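Local coordinates for protein putative oxidoreductase molybdopterin-binding subunit (Sulfolobus tokodaii, PDB 4ZOH) that probably serves as the catalytic molybdenum-cofactor subunit of an oxidoreductase of the xanthine dehydrogenase and aldehyde oxidase family, holding a pterin cytosine dinucleotide, at residues E58-G63 / A229-M234; A172-N177 / L199-I204. All blocks are in the same frame, centred on the assembly; numbering follows the deposited sequence.

Contact 1. Residues E58-G63 / A229-M234; sequences EDINPG and AKLALM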
loop_
_atom_site.group_PDB
_atom_site.type_symbol
_atom_site.label_atom_id
_atom_site.label_comp_id
_atom_site.label_asym_id
_atom_site.label_seq_id
_atom_site.Cartn_x
_atom_site.Cartn_y
_atom_site.Cartn_z
ATOM N N GLU A 58 -14.755 -18.673 -19.742
ATOM C CA GLU A 58 -15.957 -19.231 -19.038
ATOM C C GLU A 58 -15.992 -18.813 -17.595
ATOM O O GLU A 58 -17.050 -18.678 -17.034
ATOM C CB GLU A 58 -16.013 -20.794 -19.108
ATOM C CG GLU A 58 -16.086 -21.345 -20.550
ATOM C CD GLU A 58 -17.394 -21.034 -21.319
ATOM O OE1 GLU A 58 -18.379 -20.434 -20.780
ATOM O OE2 GLU A 58 -17.448 -21.414 -22.526
ATOM N N ASP A 59 -14.817 -18.592 -17.017
ATOM C CA ASP A 59 -14.709 -18.065 -15.664
ATOM C C ASP A 59 -15.100 -16.610 -15.545
ATOM O O ASP A 59 -15.351 -16.140 -14.447
ATOM C CB ASP A 59 -13.292 -18.250 -15.139
ATOM C CG ASP A 59 -12.900 -19.699 -15.044
ATOM O OD1 ASP A 59 -13.673 -20.485 -14.488
ATOM O OD2 ASP A 59 -11.804 -20.076 -15.473
ATOM N N ILE A 60 -15.146 -15.899 -16.670
ATOM C CA ILE A 60 -15.397 -14.478 -16.676
ATOM C C ILE A 60 -16.772 -14.061 -17.214
ATOM O O ILE A 60 -17.483 -13.224 -16.627
ATOM C CB ILE A 60 -14.263 -13.735 -17.446
ATOM C CG1 ILE A 60 -12.851 -14.197 -16.959
ATOM C CG2 ILE A 60 -14.414 -12.219 -17.286
ATOM C CD1 ILE A 60 -12.554 -13.901 -15.491
ATOM N N ASN A 61 -17.133 -14.567 -18.383
ATOM C CA ASN A 61 -18.359 -14.130 -19.008
ATOM C C ASN A 61 -18.984 -15.389 -19.749
ATOM O O ASN A 61 -19.109 -15.386 -20.987
ATOM C CB ASN A 61 -18.095 -12.881 -19.908
ATOM C CG ASN A 61 -16.843 -13.031 -20.760
ATOM O OD1 ASN A 61 -15.811 -12.352 -20.518
ATOM N ND2 ASN A 61 -16.898 -13.928 -21.757
ATOM N N PRO A 62 -19.312 -16.483 -18.981
ATOM C CA PRO A 62 -19.889 -17.706 -19.583
ATOM C C PRO A 62 -21.056 -17.335 -20.531
ATOM O O PRO A 62 -21.862 -16.431 -20.228
ATOM C CB PRO A 62 -20.383 -18.489 -18.359
ATOM C CG PRO A 62 -20.682 -17.417 -17.314
ATOM C CD PRO A 62 -19.468 -16.517 -17.504
ATOM N N GLY A 63 -21.062 -17.919 -21.721
ATOM C CA GLY A 63 -22.169 -17.654 -22.627
ATOM C C GLY A 63 -21.930 -16.450 -23.497
ATOM O O GLY A 63 -22.773 -16.132 -24.319
ATOM N N ALA A 229 -11.001 -7.854 -12.316
ATOM C CA ALA A 229 -11.900 -7.512 -11.281
ATOM C C ALA A 229 -12.778 -8.734 -10.842
ATOM O O ALA A 229 -12.977 -8.988 -9.642
ATOM C CB ALA A 229 -12.731 -6.395 -11.742
ATOM N N LYS A 230 -13.244 -9.475 -11.828
ATOM C CA LYS A 230 -14.051 -10.630 -11.627
ATOM C C LYS A 230 -13.191 -11.742 -10.963
ATOM O O LYS A 230 -13.616 -12.350 -10.030
ATOM C CB LYS A 230 -14.553 -11.104 -13.001
ATOM C CG LYS A 230 -15.168 -12.508 -12.954
ATOM C CD LYS A 230 -16.564 -12.350 -12.349
ATOM C CE LYS A 230 -17.588 -13.243 -13.067
ATOM N NZ LYS A 230 -18.337 -13.832 -11.944
ATOM N N LEU A 231 -12.003 -12.005 -11.476
ATOM C CA LEU A 231 -11.072 -12.846 -10.764
ATOM C C LEU A 231 -10.777 -12.490 -9.302
ATOM O O LEU A 231 -10.631 -13.416 -8.463
ATOM C CB LEU A 231 -9.777 -13.005 -11.527
ATOM C CG LEU A 231 -9.896 -13.761 -12.851
ATOM C CD1 LEU A 231 -8.603 -13.599 -13.609
ATOM C CD2 LEU A 231 -10.213 -15.243 -12.623
ATOM N N ALA A 232 -10.725 -11.172 -8.985
ATOM C CA ALA A 232 -10.403 -10.776 -7.632
ATOM C C ALA A 232 -11.515 -11.226 -6.692
ATOM O O ALA A 232 -11.185 -11.623 -5.582
ATOM C CB ALA A 232 -10.152 -9.262 -7.494
ATOM N N LEU A 233 -12.793 -11.131 -7.108
ATOM C CA LEU A 233 -13.916 -11.688 -6.318
ATOM C C LEU A 233 -13.752 -13.172 -5.960
ATOM O O LEU A 233 -14.067 -13.605 -4.863
ATOM C CB LEU A 233 -15.286 -11.495 -6.995
ATOM C CG LEU A 233 -15.589 -10.098 -7.528
ATOM C CD1 LEU A 233 -17.019 -10.093 -7.984
ATOM C CD2 LEU A 233 -15.298 -9.002 -6.539
ATOM N N MET A 234 -13.209 -13.909 -6.897
ATOM C CA MET A 234 -13.040 -15.320 -6.752
ATOM C C MET A 234 -11.795 -15.676 -5.928
ATOM O O MET A 234 -11.868 -16.512 -5.058
ATOM C CB MET A 234 -12.952 -15.944 -8.158
ATOM C CG MET A 234 -13.511 -17.337 -8.233
ATOM S SD MET A 234 -12.836 -18.188 -9.645
ATOM C CE MET A 234 -12.082 -19.541 -8.721
#
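Ile60 meets Lys230 and Leu231 where a loop of the a/b hammerhead domain docks against helix 223-235, which belongs to the molybdopterin cofactor-binding region. The two regions share one mixed sheet, and the contact illustrates how a loop and a distant helix can meet along such a shared platform. The apolar part comes first. The Ile60 delta methyl, CD1, points at the branch carbon of Leu231, with CD1 to CG at 3.7 Å, and the two side chains cross at about a right angle. With CG1 anti to the carbonyl carbon (chi1 -49°) and a second bend at chi2, CD1 is carried over to the helix. Ile82 of strand 79-85 touches both Ile60 and Leu231, so the sheet floors the pair, while Phe198 of helix 188-199 adds to the cover over Ile60.

The second kind of contact involves the aliphatic run of Lys230, which slides past Ile60 in the opposite direction. Its CG lies 3.9 Å from Ile60 CD1, and further out its CE rests 3.6 Å from Ile60 O. Shortening this side chain to an alanine is likely to uncover one flank of Ile60 CD1 and to open a gap beside the carbonyl of Ile60.

No hydrogen bond joins the segments. The charge of Asp59 is directed elsewhere: OD1 forms a salt bridge with Lys50, and OD2 accepts from the backbone N of Thr56, tying the loop to the end of its own strand. What Asp59 offers Lys230 is its backbone oxygen, with Asp59 O 3.9 Å from Lys230 CE.

Contact 2. Residues A172-N177 / L199-I204; sequences AYFDGN and LGFENI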
loop_
_atom_site.group_PDB
_atom_site.type_symbol
_atom_site.label_atom_id
_atom_site.label_comp_id
_atom_site.label_asym_id
_atom_site.label_seq_id
_atom_site.Cartn_x
_atom_site.Cartn_y
_atom_site.Cartn_z
ATOM N N ALA A 172 -6.200 -5.364 -8.222
ATOM C CA ALA A 172 -7.580 -5.620 -7.743
ATOM C C ALA A 172 -7.574 -6.469 -6.467
ATOM O O ALA A 172 -6.835 -7.426 -6.360
ATOM C CB ALA A 172 -8.381 -6.316 -8.827
ATOM N N TYR A 173 -8.389 -6.068 -5.501
ATOM C CA TYR A 173 -8.384 -6.709 -4.211
ATOM C C TYR A 173 -9.786 -6.699 -3.640
ATOM O O TYR A 173 -10.372 -5.639 -3.441
ATOM C CB TYR A 173 -7.448 -5.995 -3.217
ATOM C CG TYR A 173 -7.502 -6.673 -1.904
ATOM C CD1 TYR A 173 -7.242 -8.048 -1.819
ATOM C CD2 TYR A 173 -7.864 -5.973 -0.746
ATOM C CE1 TYR A 173 -7.309 -8.733 -0.615
ATOM C CE2 TYR A 173 -7.932 -6.625 0.485
ATOM C CZ TYR A 173 -7.649 -8.011 0.542
ATOM O OH TYR A 173 -7.703 -8.678 1.728
ATOM N N PHE A 174 -10.314 -7.895 -3.348
ATOM C CA PHE A 174 -11.690 -7.975 -2.780
ATOM C C PHE A 174 -11.499 -8.524 -1.375
ATOM O O PHE A 174 -10.878 -9.601 -1.229
ATOM C CB PHE A 174 -12.526 -8.918 -3.692
ATOM C CG PHE A 174 -13.921 -9.142 -3.220
ATOM C CD1 PHE A 174 -14.806 -8.054 -3.102
ATOM C CD2 PHE A 174 -14.341 -10.430 -2.823
ATOM C CE1 PHE A 174 -16.104 -8.240 -2.606
ATOM C CE2 PHE A 174 -15.633 -10.628 -2.335
ATOM C CZ PHE A 174 -16.528 -9.541 -2.243
ATOM N N ASP A 175 -11.983 -7.798 -0.349
ATOM C CA ASP A 175 -11.850 -8.217 1.003
ATOM C C ASP A 175 -12.989 -9.094 1.566
ATOM O O ASP A 175 -12.955 -9.427 2.728
ATOM C CB ASP A 175 -11.675 -7.020 1.888
ATOM C CG ASP A 175 -12.903 -6.202 1.967
ATOM O OD1 ASP A 175 -13.994 -6.563 1.487
ATOM O OD2 ASP A 175 -12.763 -5.181 2.539
ATOM N N GLY A 176 -13.972 -9.459 0.749
ATOM C CA GLY A 176 -15.125 -10.260 1.209
ATOM C C GLY A 176 -16.411 -9.479 1.075
ATOM O O GLY A 176 -17.478 -10.055 0.884
ATOM N N ASN A 177 -16.303 -8.163 1.173
ATOM C CA ASN A 177 -17.433 -7.259 1.039
ATOM C C ASN A 177 -17.190 -6.242 -0.108
ATOM O O ASN A 177 -18.099 -5.895 -0.888
ATOM C CB ASN A 177 -17.643 -6.464 2.341
ATOM C CG ASN A 177 -18.624 -5.301 2.160
ATOM O OD1 ASN A 177 -19.739 -5.481 1.633
ATOM N ND2 ASN A 177 -18.207 -4.093 2.565
ATOM N N LEU A 199 -20.209 -6.362 -12.703
ATOM C CA LEU A 199 -20.134 -7.310 -11.623
ATOM C C LEU A 199 -21.426 -7.390 -10.844
ATOM O O LEU A 199 -21.597 -8.319 -10.108
ATOM C CB LEU A 199 -18.967 -6.986 -10.684
ATOM C CG LEU A 199 -17.552 -6.949 -11.339
ATOM C CD1 LEU A 199 -16.485 -6.536 -10.321
ATOM C CD2 LEU A 199 -17.129 -8.282 -11.868
ATOM N N GLY A 200 -22.317 -6.420 -11.001
ATOM C CA GLY A 200 -23.628 -6.489 -10.361
ATOM C C GLY A 200 -23.633 -6.139 -8.883
ATOM O O GLY A 200 -24.504 -6.617 -8.144
ATOM N N PHE A 201 -22.660 -5.353 -8.418
ATOM C CA PHE A 201 -22.777 -4.805 -7.072
ATOM C C PHE A 201 -22.060 -3.446 -6.930
ATOM O O PHE A 201 -21.171 -3.101 -7.739
ATOM C CB PHE A 201 -22.333 -5.843 -6.005
ATOM C CG PHE A 201 -20.834 -5.981 -5.874
ATOM C CD1 PHE A 201 -20.194 -5.554 -4.732
ATOM C CD2 PHE A 201 -20.076 -6.497 -6.919
ATOM C CE1 PHE A 201 -18.825 -5.647 -4.616
ATOM C CE2 PHE A 201 -18.698 -6.599 -6.812
ATOM C CZ PHE A 201 -18.075 -6.154 -5.660
ATOM N N GLU A 202 -22.441 -2.705 -5.889
ATOM C CA GLU A 202 -22.137 -1.298 -5.783
ATOM C C GLU A 202 -20.883 -1.060 -4.911
ATOM O O GLU A 202 -20.335 0.049 -4.907
ATOM C CB GLU A 202 -23.341 -0.567 -5.245
ATOM C CG GLU A 202 -23.666 -0.900 -3.776
ATOM C CD GLU A 202 -24.806 -0.040 -3.285
ATOM O OE1 GLU A 202 -25.398 0.662 -4.133
ATOM O OE2 GLU A 202 -25.085 0.002 -2.071
ATOM N N ASN A 203 -20.427 -2.083 -4.171
ATOM C CA ASN A 203 -19.386 -1.850 -3.168
ATOM C C ASN A 203 -17.987 -1.933 -3.729
ATOM O O ASN A 203 -17.264 -2.913 -3.486
ATOM C CB ASN A 203 -19.581 -2.734 -1.944
ATOM C CG ASN A 203 -20.247 -1.979 -0.853
ATOM O OD1 ASN A 203 -21.430 -2.149 -0.628
ATOM N ND2 ASN A 203 -19.492 -1.065 -0.201
ATOM N N ILE A 204 -17.708 -0.968 -4.608
ATOM C CA ILE A 204 -16.480 -0.948 -5.378
ATOM C C ILE A 204 -15.871 0.448 -5.167
ATOM O O ILE A 204 -16.561 1.449 -5.329
ATOM C CB ILE A 204 -16.732 -1.200 -6.850
ATOM C CG1 ILE A 204 -17.519 -2.553 -7.043
ATOM C CG2 ILE A 204 -15.411 -1.155 -7.640
ATOM C CD1 ILE A 204 -17.563 -2.994 -8.506
#
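Asp175 OD1 is gripped by two backbone N-H groups, that of Lys178 and that of Asn177, the residue that meets Phe201 and Asn203 across the contact. The Asn177 N to Asp175 OD1 bond, 2.8 Å long and fairly straight at 162°, reaches the oxygen nearly along its C-O axis and closes an Asx turn. This turn lies at the end of the beta-hairpin of strands 170-174 and 179-183. The chain then runs through helix 188-199 to strand 204-207, parallel to 179-183, in a beta-alpha-beta crossover, and the contact sets the hairpin turn against the loop that leads from the crossover helix into its last strand.

The turn also packs on the Phe174 ring: Gly176 N sits 3.6 Å above its plane, over its centre. Phe174 swings out from the strand, chi1 178° putting CG anti to the backbone N, and its CE1 comes 4.2 Å from Phe201 CZ, the rings meeting at a slant. Phe201 is flanked by its neighbours in the chain: Ile204 CG1 lies over one face, offset toward the rim, and Leu199 O stands at the edge in the ring plane.

Beside the rings, the carbonyl of Asn177 reaches into the other loop, its O lying 3.8 Å from Phe201 CE1. Asn203 is the centre of an inverse gamma turn, closed by a 2.8 Å bond from Ile204 N to Glu202 O, and Arg192 holds the oxygens of both these flanking residues. A second copy of this protein packs here too, with Glu466 of that subunit against Asn203. Toward the hairpin, Asn203 presents its CB, 3.6 Å from Asn177 O.

In the fold
Contact 1 and contact 2 have centres 13 Å apart and meet through helix 223-235, which faces the loop 58-63 on one flank and the hairpin strand on another. Leu233 CD2 packs 3.6 Å from Phe174 CG, and Ala232 CB lies 3.7 Å from Ala172 CB. A further bridge runs to the end of helix 188-199, where Leu199 CD2 is 3.9 Å from Lys230 CA. Along the chain, both segments of contact 2 fall between those of contact 1. The centres of the contacts lie about 30 and 29 Å from the centre of the chain, and their described interactions involve the shared sheet and its helices rather than the pterin cytosine dinucleotide.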